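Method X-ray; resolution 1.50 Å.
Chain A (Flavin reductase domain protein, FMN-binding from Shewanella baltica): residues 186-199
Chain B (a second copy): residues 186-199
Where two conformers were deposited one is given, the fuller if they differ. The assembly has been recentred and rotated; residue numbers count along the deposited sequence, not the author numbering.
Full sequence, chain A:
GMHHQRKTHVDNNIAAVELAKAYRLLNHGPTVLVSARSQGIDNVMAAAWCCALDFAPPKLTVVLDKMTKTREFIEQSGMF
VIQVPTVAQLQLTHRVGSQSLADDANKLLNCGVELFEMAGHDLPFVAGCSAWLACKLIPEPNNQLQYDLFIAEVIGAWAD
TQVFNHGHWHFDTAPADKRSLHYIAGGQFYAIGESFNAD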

# COMPACT_ATOMS: atom_id res chain seq x y z
N GLY A 186 -8.55 -14.37 1.82
CA GLY A 186 -9.50 -15.26 1.20
C GLY A 186 -9.94 -14.68 -0.12
O GLY A 186 -9.12 -14.34 -0.96
N GLY A 187 -11.23 -14.56 -0.31
CA GLY A 187 -11.75 -13.91 -1.52
C GLY A 187 -12.25 -12.51 -1.24
O GLY A 187 -12.89 -11.91 -2.10
N GLN A 188 -11.91 -11.96 -0.07
CA GLN A 188 -12.48 -10.70 0.39
C GLN A 188 -11.58 -9.49 0.17
O GLN A 188 -10.41 -9.46 0.57
CB GLN A 188 -12.89 -10.83 1.85
CG GLN A 188 -13.80 -9.68 2.35
CD GLN A 188 -13.00 -8.59 2.98
OE1 GLN A 188 -12.12 -8.87 3.79
NE2 GLN A 188 -13.33 -7.33 2.67
N PHE A 189 -12.18 -8.50 -0.45
CA PHE A 189 -11.60 -7.21 -0.78
C PHE A 189 -12.54 -6.10 -0.35
O PHE A 189 -13.74 -6.31 -0.17
CB PHE A 189 -11.48 -7.05 -2.30
CG PHE A 189 -10.61 -8.07 -3.02
CD1 PHE A 189 -11.08 -9.37 -3.27
CD2 PHE A 189 -9.37 -7.71 -3.55
CE1 PHE A 189 -10.31 -10.30 -3.94
CE2 PHE A 189 -8.59 -8.65 -4.27
CZ PHE A 189 -9.07 -9.93 -4.47
N TYR A 190 -11.98 -4.93 -0.18
CA TYR A 190 -12.76 -3.70 -0.07
C TYR A 190 -12.50 -2.86 -1.31
O TYR A 190 -11.37 -2.76 -1.79
CB TYR A 190 -12.40 -2.88 1.14
CG TYR A 190 -12.80 -3.49 2.42
CD1 TYR A 190 -14.09 -3.42 2.86
CD2 TYR A 190 -11.86 -4.13 3.21
CE1 TYR A 190 -14.48 -4.04 4.08
CE2 TYR A 190 -12.20 -4.71 4.41
CZ TYR A 190 -13.51 -4.66 4.85
OH TYR A 190 -13.87 -5.23 6.06
N ALA A 191 -13.56 -2.27 -1.84
CA ALA A 191 -13.44 -1.25 -2.87
C ALA A 191 -13.06 0.06 -2.19
O ALA A 191 -13.40 0.29 -1.02
CB ALA A 191 -14.77 -1.08 -3.64
N ILE A 192 -12.38 0.94 -2.92
CA ILE A 192 -12.12 2.26 -2.40
C ILE A 192 -13.48 2.97 -2.22
O ILE A 192 -14.44 2.71 -2.97
CB ILE A 192 -11.16 3.03 -3.35
CG1 ILE A 192 -10.47 4.21 -2.65
CG2 ILE A 192 -11.86 3.46 -4.66
CD1 ILE A 192 -9.66 3.80 -1.37
N GLY A 193 -13.53 3.87 -1.25
CA GLY A 193 -14.75 4.56 -0.87
C GLY A 193 -14.79 6.05 -1.04
O GLY A 193 -14.30 6.58 -2.03
N GLU A 194 -15.42 6.71 -0.08
CA GLU A 194 -15.76 8.12 -0.10
C GLU A 194 -14.54 9.06 -0.03
O GLU A 194 -13.61 8.81 0.72
CB GLU A 194 -16.67 8.37 1.13
CG GLU A 194 -17.21 9.75 1.29
CD GLU A 194 -18.19 9.88 2.47
OE1 GLU A 194 -18.34 8.91 3.27
OE2 GLU A 194 -18.81 11.00 2.56
N SER A 195 -14.61 10.16 -0.78
CA SER A 195 -13.60 11.18 -0.77
C SER A 195 -13.78 12.09 0.44
O SER A 195 -14.90 12.50 0.77
CB SER A 195 -13.67 12.04 -2.01
OG SER A 195 -12.50 12.87 -2.07
N PHE A 196 -12.65 12.42 1.06
CA PHE A 196 -12.51 13.36 2.17
C PHE A 196 -11.39 14.35 1.88
O PHE A 196 -10.40 14.00 1.24
CB PHE A 196 -12.21 12.64 3.47
CG PHE A 196 -13.40 11.91 4.01
CD1 PHE A 196 -13.68 10.62 3.67
CD2 PHE A 196 -14.27 12.57 4.83
CE1 PHE A 196 -14.79 9.99 4.17
CE2 PHE A 196 -15.37 11.91 5.33
CZ PHE A 196 -15.64 10.66 4.97
N ASN A 197 -11.58 15.61 2.30
CA ASN A 197 -10.60 16.68 2.15
C ASN A 197 -10.31 17.28 3.52
O ASN A 197 -11.26 17.73 4.19
CB ASN A 197 -11.18 17.76 1.25
CG ASN A 197 -11.29 17.30 -0.16
OD1 ASN A 197 -10.31 17.24 -0.90
ND2 ASN A 197 -12.50 17.02 -0.57
N ALA A 198 -9.04 17.29 3.94
CA ALA A 198 -8.63 17.89 5.19
C ALA A 198 -8.77 19.42 5.06
O ALA A 198 -8.75 19.95 3.94
CB ALA A 198 -7.19 17.46 5.55
N ASP A 199 -8.98 20.06 6.21
CA ASP A 199 -9.16 21.53 6.28
C ASP A 199 -7.88 22.25 5.92
O ASP A 199 -6.77 21.74 6.12
CB ASP A 199 -9.60 22.00 7.68
CG ASP A 199 -10.94 21.41 8.12
OD1 ASP A 199 -11.84 21.21 7.28
OD2 ASP A 199 -11.09 21.17 9.35
OXT ASP A 199 -7.97 23.38 5.41
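Chain B (186-199) GGQFYAIGESFNAD

Chain B lies along chain A as an extended strand, residues 188-197, running antiparallel to the same strand of chain A at an angle of 133° between their N-to-C directions. An exact two-fold axis relates the copies, so each contact between different residues has a symmetry mate. The axis passes between A:Gly193 CA and B:Gly193 CA, the closest CA pair at 3.7 Å; a CB on A:Gly193 would clash with B:Ala191 O and B:Ile192 O, and one on B:Gly193 with A:Ala191 O and A:Ile192 O.

Of the chain B residues, B:Tyr190 has the largest area covered by chain A, 67 Å². It pairs with A:Ser195 (CA to CA 4.4 Å), its CB packs on A:Ile192 CG1 at 3.6 Å, and its CD1 lies 3.3 Å from A:Gly193 O. B:Phe196, with chi1 in the m well, pairs with A:Phe189 through two nearly linear hydrogen bonds, B:Phe196 N to A:Phe189 O at 2.8 Å and A:Phe189 N to B:Phe196 O at 2.9 Å, while its CE1 meets A:Ala191 CB at 3.7 Å. B:Ala191 receives A:Phe196 in the same way and donates from its N to A:Glu194 O at 2.8 Å.

Between these paired segments the register shifts by one on each side of the pair A:Ile192 and B:Ile192, forming beta bulges. There B:Gly193 N reaches A:Ala191 O at 2.7 Å in a weak, bent hydrogen bond, and a water bridges A:Ile192 O and B:Glu194 N.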

# COMPACT_ATOMS: atom_id res chain seq x y z
N GLY B 186 -2.43 16.55 -1.79
CA GLY B 186 -2.96 17.73 -1.16
C GLY B 186 -3.59 17.36 0.16
O GLY B 186 -2.95 16.73 0.99
N GLY B 187 -4.82 17.75 0.36
CA GLY B 187 -5.55 17.34 1.57
C GLY B 187 -6.54 16.23 1.29
O GLY B 187 -7.36 15.92 2.16
N GLN B 188 -6.44 15.60 0.13
CA GLN B 188 -7.45 14.65 -0.33
C GLN B 188 -7.08 13.19 -0.12
O GLN B 188 -6.02 12.72 -0.52
CB GLN B 188 -7.80 14.93 -1.78
CG GLN B 188 -9.07 14.21 -2.28
CD GLN B 188 -8.76 12.90 -2.91
OE1 GLN B 188 -7.84 12.83 -3.73
NE2 GLN B 188 -9.54 11.86 -2.60
N PHE B 189 -8.02 12.50 0.51
CA PHE B 189 -7.96 11.09 0.84
C PHE B 189 -9.26 10.43 0.42
O PHE B 189 -10.29 11.07 0.24
CB PHE B 189 -7.90 10.89 2.36
CG PHE B 189 -6.71 11.50 3.07
CD1 PHE B 189 -6.64 12.89 3.32
CD2 PHE B 189 -5.70 10.70 3.60
CE1 PHE B 189 -5.57 13.45 3.99
CE2 PHE B 189 -4.61 11.27 4.31
CZ PHE B 189 -4.57 12.64 4.52
N TYR B 190 -9.19 9.13 0.24
CA TYR B 190 -10.38 8.29 0.14
C TYR B 190 -10.45 7.42 1.38
O TYR B 190 -9.44 6.89 1.85
CB TYR B 190 -10.37 7.39 -1.07
CG TYR B 190 -10.51 8.11 -2.35
CD1 TYR B 190 -11.73 8.54 -2.78
CD2 TYR B 190 -9.40 8.35 -3.14
CE1 TYR B 190 -11.87 9.26 -4.00
CE2 TYR B 190 -9.51 9.02 -4.35
CZ TYR B 190 -10.74 9.47 -4.77
OH TYR B 190 -10.86 10.14 -5.98
N ALA B 191 -11.66 7.28 1.92
CA ALA B 191 -11.93 6.28 2.95
C ALA B 191 -12.08 4.93 2.27
O ALA B 191 -12.49 4.84 1.10
CB ALA B 191 -13.21 6.63 3.72
N ILE B 192 -11.79 3.85 2.99
CA ILE B 192 -12.05 2.53 2.47
C ILE B 192 -13.58 2.40 2.30
O ILE B 192 -14.36 3.00 3.06
CB ILE B 192 -11.46 1.46 3.42
CG1 ILE B 192 -11.27 0.10 2.72
CG2 ILE B 192 -12.25 1.32 4.74
CD1 ILE B 192 -10.37 0.17 1.43
N GLY B 193 -13.98 1.58 1.33
CA GLY B 193 -15.36 1.41 0.97
C GLY B 193 -15.97 0.05 1.14
O GLY B 193 -15.72 -0.63 2.12
N GLU B 194 -16.81 -0.31 0.18
CA GLU B 194 -17.66 -1.49 0.20
C GLU B 194 -16.90 -2.82 0.13
O GLU B 194 -15.95 -2.95 -0.63
CB GLU B 194 -18.61 -1.38 -1.02
CG GLU B 194 -19.63 -2.44 -1.18
CD GLU B 194 -20.60 -2.19 -2.35
OE1 GLU B 194 -20.37 -1.23 -3.15
OE2 GLU B 194 -21.60 -2.98 -2.43
N SER B 195 -17.38 -3.82 0.88
CA SER B 195 -16.83 -5.14 0.86
C SER B 195 -17.35 -5.92 -0.35
O SER B 195 -18.54 -5.86 -0.66
CB SER B 195 -17.22 -5.92 2.10
OG SER B 195 -16.45 -7.13 2.16
N PHE B 196 -16.44 -6.65 -0.97
CA PHE B 196 -16.68 -7.57 -2.08
C PHE B 196 -16.02 -8.92 -1.79
O PHE B 196 -14.96 -8.96 -1.16
CB PHE B 196 -16.13 -7.02 -3.39
CG PHE B 196 -16.96 -5.89 -3.92
CD1 PHE B 196 -16.72 -4.59 -3.58
CD2 PHE B 196 -18.02 -6.16 -4.73
CE1 PHE B 196 -17.51 -3.58 -4.07
CE2 PHE B 196 -18.78 -5.14 -5.22
CZ PHE B 196 -18.56 -3.87 -4.87
N ASN B 197 -16.68 -10.01 -2.22
CA ASN B 197 -16.18 -11.37 -2.07
C ASN B 197 -16.14 -12.04 -3.44
O ASN B 197 -17.20 -12.09 -4.10
CB ASN B 197 -17.12 -12.15 -1.16
CG ASN B 197 -17.04 -11.68 0.25
OD1 ASN B 197 -16.10 -12.00 0.98
ND2 ASN B 197 -18.05 -10.96 0.66
N ALA B 198 -14.98 -12.52 -3.87
CA ALA B 198 -14.83 -13.24 -5.11
C ALA B 198 -15.54 -14.59 -4.99
O ALA B 198 -15.73 -15.10 -3.87
CB ALA B 198 -13.35 -13.39 -5.49
N ASP B 199 -15.99 -15.11 -6.13
CA ASP B 199 -16.72 -16.40 -6.20
C ASP B 199 -15.81 -17.55 -5.84
O ASP B 199 -14.59 -17.51 -6.06
CB ASP B 199 -17.32 -16.66 -7.60
CG ASP B 199 -18.33 -15.61 -8.03
OD1 ASP B 199 -19.09 -15.07 -7.19
OD2 ASP B 199 -18.39 -15.32 -9.25
OXT ASP B 199 -16.33 -18.56 -5.33
O HOH W 1 -16.88 1.56 -2.22
O HOH W 2 -16.18 5.00 2.33